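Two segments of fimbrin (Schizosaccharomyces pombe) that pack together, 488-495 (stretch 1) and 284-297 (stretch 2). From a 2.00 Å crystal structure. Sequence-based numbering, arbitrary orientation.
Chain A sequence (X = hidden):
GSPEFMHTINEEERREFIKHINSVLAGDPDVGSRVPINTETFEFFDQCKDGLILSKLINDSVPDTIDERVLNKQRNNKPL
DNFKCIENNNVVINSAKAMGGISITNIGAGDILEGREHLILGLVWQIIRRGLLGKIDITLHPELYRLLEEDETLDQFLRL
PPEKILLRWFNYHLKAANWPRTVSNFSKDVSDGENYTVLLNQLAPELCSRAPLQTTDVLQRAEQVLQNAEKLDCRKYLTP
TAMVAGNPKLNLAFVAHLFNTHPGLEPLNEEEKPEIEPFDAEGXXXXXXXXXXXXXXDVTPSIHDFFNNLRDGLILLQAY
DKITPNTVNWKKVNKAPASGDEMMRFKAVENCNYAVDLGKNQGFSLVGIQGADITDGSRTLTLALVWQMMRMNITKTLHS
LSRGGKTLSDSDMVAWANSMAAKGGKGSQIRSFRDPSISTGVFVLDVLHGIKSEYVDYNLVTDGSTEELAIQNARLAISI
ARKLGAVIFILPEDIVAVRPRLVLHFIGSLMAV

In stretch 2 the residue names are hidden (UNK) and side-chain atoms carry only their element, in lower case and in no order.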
# COMPACT_ATOMS: atom_id res chain seq x y z
N ILE A 488 -10.44 5.26 1.07
CA ILE A 488 -11.02 3.99 0.63
C ILE A 488 -9.99 2.87 0.59
O ILE A 488 -8.91 3.02 0.02
CB ILE A 488 -11.61 4.16 -0.79
CG1 ILE A 488 -12.65 5.29 -0.75
CG2 ILE A 488 -12.25 2.87 -1.27
CD1 ILE A 488 -13.10 5.73 -2.10
N PHE A 489 -10.33 1.73 1.19
CA PHE A 489 -9.42 0.60 1.24
C PHE A 489 -9.86 -0.58 0.39
O PHE A 489 -9.24 -1.64 0.44
CB PHE A 489 -9.23 0.14 2.69
CG PHE A 489 -8.54 1.16 3.56
CD1 PHE A 489 -9.17 1.66 4.69
CD2 PHE A 489 -7.27 1.62 3.24
CE1 PHE A 489 -8.54 2.60 5.50
CE2 PHE A 489 -6.63 2.57 4.04
CZ PHE A 489 -7.27 3.06 5.17
N ILE A 490 -10.92 -0.41 -0.40
CA ILE A 490 -11.39 -1.48 -1.26
C ILE A 490 -10.87 -1.29 -2.69
O ILE A 490 -10.30 -0.25 -3.01
CB ILE A 490 -12.93 -1.55 -1.32
CG1 ILE A 490 -13.50 -0.22 -1.83
CG2 ILE A 490 -13.48 -1.88 0.05
CD1 ILE A 490 -15.00 -0.30 -2.15
N LEU A 491 -11.07 -2.31 -3.52
CA LEU A 491 -10.68 -2.27 -4.92
C LEU A 491 -11.96 -2.33 -5.76
O LEU A 491 -13.04 -2.64 -5.26
CB LEU A 491 -9.79 -3.47 -5.27
CG LEU A 491 -8.32 -3.47 -4.81
CD1 LEU A 491 -7.70 -4.83 -5.13
CD2 LEU A 491 -7.55 -2.36 -5.49
N PRO A 492 -11.85 -2.01 -7.06
CA PRO A 492 -13.02 -2.04 -7.94
C PRO A 492 -13.79 -3.36 -7.87
O PRO A 492 -15.03 -3.39 -7.83
CB PRO A 492 -12.42 -1.79 -9.32
CG PRO A 492 -11.26 -0.88 -9.01
CD PRO A 492 -10.66 -1.53 -7.78
N GLU A 493 -13.05 -4.46 -7.85
CA GLU A 493 -13.64 -5.78 -7.83
C GLU A 493 -14.56 -6.03 -6.64
O GLU A 493 -15.47 -6.85 -6.71
CB GLU A 493 -12.54 -6.85 -7.86
CG GLU A 493 -11.77 -6.98 -6.57
CD GLU A 493 -10.81 -8.15 -6.59
OE1 GLU A 493 -9.66 -7.98 -7.03
OE2 GLU A 493 -11.23 -9.25 -6.18
N ASP A 494 -14.34 -5.32 -5.54
CA ASP A 494 -15.20 -5.52 -4.37
C ASP A 494 -16.61 -4.98 -4.64
O ASP A 494 -17.60 -5.52 -4.12
CB ASP A 494 -14.57 -4.86 -3.15
CG ASP A 494 -13.23 -5.47 -2.79
OD1 ASP A 494 -13.14 -6.72 -2.79
OD2 ASP A 494 -12.28 -4.72 -2.51
N ILE A 495 -16.71 -3.93 -5.45
CA ILE A 495 -18.00 -3.37 -5.81
C ILE A 495 -18.65 -4.24 -6.90
O ILE A 495 -19.83 -4.61 -6.79
CB ILE A 495 -17.85 -1.92 -6.33
CG1 ILE A 495 -17.51 -0.98 -5.15
CG2 ILE A 495 -19.11 -1.46 -7.04
CD1 ILE A 495 -17.15 0.42 -5.59
N UNK A 284 -11.19 -13.60 1.76
CA UNK A 284 -9.83 -13.12 1.55
C UNK A 284 -9.81 -11.62 1.29
O UNK A 284 -8.93 -10.91 1.79
c UNK A 284 -8.74 -15.28 0.64
c UNK A 284 -7.88 -15.43 1.88
o UNK A 284 -6.91 -14.65 2.04
o UNK A 284 -8.15 -16.33 2.70
c UNK A 284 -9.16 -13.84 0.37
N UNK A 285 -10.78 -11.13 0.52
CA UNK A 285 -10.84 -9.71 0.21
C UNK A 285 -11.08 -8.88 1.47
O UNK A 285 -10.42 -7.86 1.68
c UNK A 285 -11.93 -9.43 -0.83
c UNK A 285 -9.42 -6.84 -2.26
n UNK A 285 -9.64 -5.53 -2.16
n UNK A 285 -10.41 -7.67 -2.57
n UNK A 285 -8.21 -7.32 -2.02
c UNK A 285 -10.27 -9.12 -2.67
c UNK A 285 -11.53 -9.84 -2.25
N UNK A 286 -12.03 -9.31 2.30
CA UNK A 286 -12.31 -8.58 3.53
C UNK A 286 -11.04 -8.53 4.36
O UNK A 286 -10.69 -7.49 4.91
c UNK A 286 -14.79 -9.30 3.63
c UNK A 286 -13.43 -9.26 4.34
c UNK A 286 -15.91 -9.82 4.52
o UNK A 286 -15.64 -10.67 5.39
o UNK A 286 -17.06 -9.38 4.36
N UNK A 287 -10.35 -9.67 4.44
CA UNK A 287 -9.11 -9.76 5.21
C UNK A 287 -8.09 -8.73 4.73
O UNK A 287 -7.44 -8.06 5.54
c UNK A 287 -8.53 -11.18 5.12
N UNK A 288 -7.94 -8.60 3.41
CA UNK A 288 -6.99 -7.65 2.84
C UNK A 288 -7.42 -6.21 3.07
O UNK A 288 -6.58 -5.34 3.29
c UNK A 288 -5.78 -9.03 1.06
c UNK A 288 -6.79 -7.92 1.35
n UNK A 288 -2.81 -11.49 -1.02
n UNK A 288 -4.89 -10.56 -0.69
c UNK A 288 -5.82 -9.47 -0.41
c UNK A 288 -3.57 -10.43 -0.75
n UNK A 288 -3.00 -9.25 -0.55
N UNK A 289 -8.73 -5.95 3.01
CA UNK A 289 -9.26 -4.61 3.23
C UNK A 289 -9.10 -4.23 4.71
O UNK A 289 -8.70 -3.11 5.02
c UNK A 289 -10.77 -4.53 2.86
c UNK A 289 -11.35 -3.20 3.31
c UNK A 289 -10.93 -4.68 1.34
N UNK A 290 -9.43 -5.16 5.60
CA UNK A 290 -9.32 -4.92 7.03
C UNK A 290 -7.85 -4.74 7.41
O UNK A 290 -7.53 -3.95 8.31
c UNK A 290 -12.17 -5.28 7.03
c UNK A 290 -9.92 -6.09 7.84
c UNK A 290 -11.42 -6.24 7.69
c UNK A 290 -13.45 -7.48 8.11
c UNK A 290 -13.56 -5.41 6.91
c UNK A 290 -12.07 -7.34 8.23
c UNK A 290 -14.20 -6.51 7.45
N UNK A 291 -6.96 -5.48 6.74
CA UNK A 291 -5.53 -5.39 7.00
C UNK A 291 -5.06 -3.98 6.68
O UNK A 291 -4.32 -3.38 7.45
c UNK A 291 -3.22 -6.06 6.20
c UNK A 291 -4.72 -6.39 6.14
o UNK A 291 -4.93 -7.72 6.63
N UNK A 292 -5.48 -3.46 5.53
CA UNK A 292 -5.10 -2.11 5.14
C UNK A 292 -5.65 -1.13 6.16
O UNK A 292 -4.95 -0.22 6.61
c UNK A 292 -5.65 -1.78 3.75
c UNK A 292 -5.03 -2.48 2.54
c UNK A 292 -5.94 -2.33 1.33
c UNK A 292 -3.65 -1.90 2.25
N UNK A 293 -6.91 -1.31 6.54
CA UNK A 293 -7.53 -0.41 7.51
C UNK A 293 -6.79 -0.40 8.86
O UNK A 293 -6.35 0.64 9.33
c UNK A 293 -10.64 0.82 10.69
c UNK A 293 -10.22 -1.57 10.70
n UNK A 293 -10.46 1.88 9.84
c UNK A 293 -11.26 -0.44 12.60
c UNK A 293 -9.66 0.08 8.76
c UNK A 293 -9.00 -0.79 7.73
c UNK A 293 -10.15 -0.33 10.04
c UNK A 293 -11.20 0.78 11.97
c UNK A 293 -10.77 -1.61 11.98
c UNK A 293 -9.87 1.42 8.68
N UNK A 294 -6.66 -1.57 9.48
CA UNK A 294 -5.97 -1.64 10.76
C UNK A 294 -4.55 -1.07 10.66
O UNK A 294 -4.10 -0.35 11.55
c UNK A 294 -7.16 -5.15 11.98
c UNK A 294 -7.25 -3.63 11.82
c UNK A 294 -5.92 -3.08 11.27
c UNK A 294 -7.56 -2.96 13.15
N UNK A 295 -3.83 -1.39 9.58
CA UNK A 295 -2.47 -0.89 9.43
C UNK A 295 -2.48 0.63 9.31
O UNK A 295 -1.52 1.29 9.70
o UNK A 295 -1.06 -3.31 9.60
c UNK A 295 -1.22 -2.89 8.45
n UNK A 295 -0.91 -3.61 7.38
c UNK A 295 -1.76 -1.49 8.20
N UNK A 296 -3.58 1.17 8.79
CA UNK A 296 -3.71 2.61 8.63
C UNK A 296 -3.78 3.29 9.99
O UNK A 296 -3.54 4.49 10.11
c UNK A 296 -4.96 2.97 7.80
o UNK A 296 -6.13 3.03 8.60
N UNK A 297 -4.12 2.52 11.02
CA UNK A 297 -4.23 3.04 12.37
C UNK A 297 -2.86 2.98 13.04
O UNK A 297 -2.71 3.32 14.22
c UNK A 297 -7.46 1.22 13.55
c UNK A 297 -7.21 3.51 12.59
c UNK A 297 -6.63 2.12 12.65
c UNK A 297 -5.20 2.19 13.18

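Position 284 has three side-chain carbons, the last carrying two oxygens, and does not reach stretch 1: a glutamate, E284. Position 285 has three carbons, a nitrogen, then a carbon carrying two more nitrogens, which is a guanidinium, and two of its nitrogens face the carboxylate of D494. This is R285. Its NE donates to D494 OD1 at 2.9 Å and its NH2 to D494 OD2 at 2.8 Å, with N-H...O angles of 169° and 172°, so the salt bridge is bidentate and nearly linear.

Position 286 repeats the pattern of three carbons and a terminal oxygen pair, with CA-to-CB directed away from stretch 1: E286. Position 287 has one carbon and no contact, hence A287. At 288 a second guanidinium follows three carbons and a nitrogen, but it makes no contact with stretch 1; it is R288.

Position 289 has a single carbon bearing two others, a beta-branched all-carbon side chain lying against the 489-490 segment. It is V289, whose CG2 is 3.6 Å from F489 O and 4.0 Å from I490 CG2. Position 290 shows one carbon and a six-carbon ring without a hydroxyl, with CA-to-CB directed away: F290. Position 291 has a carbon carrying one oxygen and one carbon, so it is T291; its OG1 donates to A287 O, 2.8 Å away, within the helix.

Position 292 has four carbons forked at the second, with CA-to-CB directed toward stretch 1 and a terminal carbon against F489 O. The fork identifies L292, with CD1 3.5 Å from F489 O and CB 3.8 Å from F489 CD2. Position 293 carries fused five- and six-membered rings holding eight carbons and one nitrogen, an indole with an edge carbon meeting the F489 ring: W293. Its CD1 lies 3.6 Å from F489 CE1, and the two rings meet obliquely, the planes at 62°.

Position 294 is again four carbons forked at the second, but with CA-to-CB directed away: L294. Position 295 has two carbons, the second bearing one oxygen and one nitrogen, an amide: N295, out of reach of stretch 1. Position 296 has one carbon and one oxygen, and its CB is 3.5 Å from F489 CZ, so S296; OG donates to W293 O at 2.5 Å. Position 297, four carbons forked at the second, is L297 and makes no contact.

The contacting positions 285, 289, 292, 293 and 296 follow the three- and four-residue spacing of one helical face. F489 gives the largest share of the buried surface, its ring lying against L292, W293 and S296; W293 CA sits 4.0 Å from the ring centroid, 23° off the normal, a CH-pi contact. Beyond this apolar patch, the R285-D494 salt bridge ties down the other end. D494 OD2 also accepts from L491 N at 2.9 Å, so the same oxygen serves the turn and the helix, and L491 CD1 covers one guanidinium face. E493 OE2 is 4.0 Å from R285 NE and well out of the guanidinium plane, so the charges are near each other but no N-H points at it; the same oxygen also touches R285 CD at 3.6 Å.

Stretch 2 284-297: EREARVFTLWLNSL
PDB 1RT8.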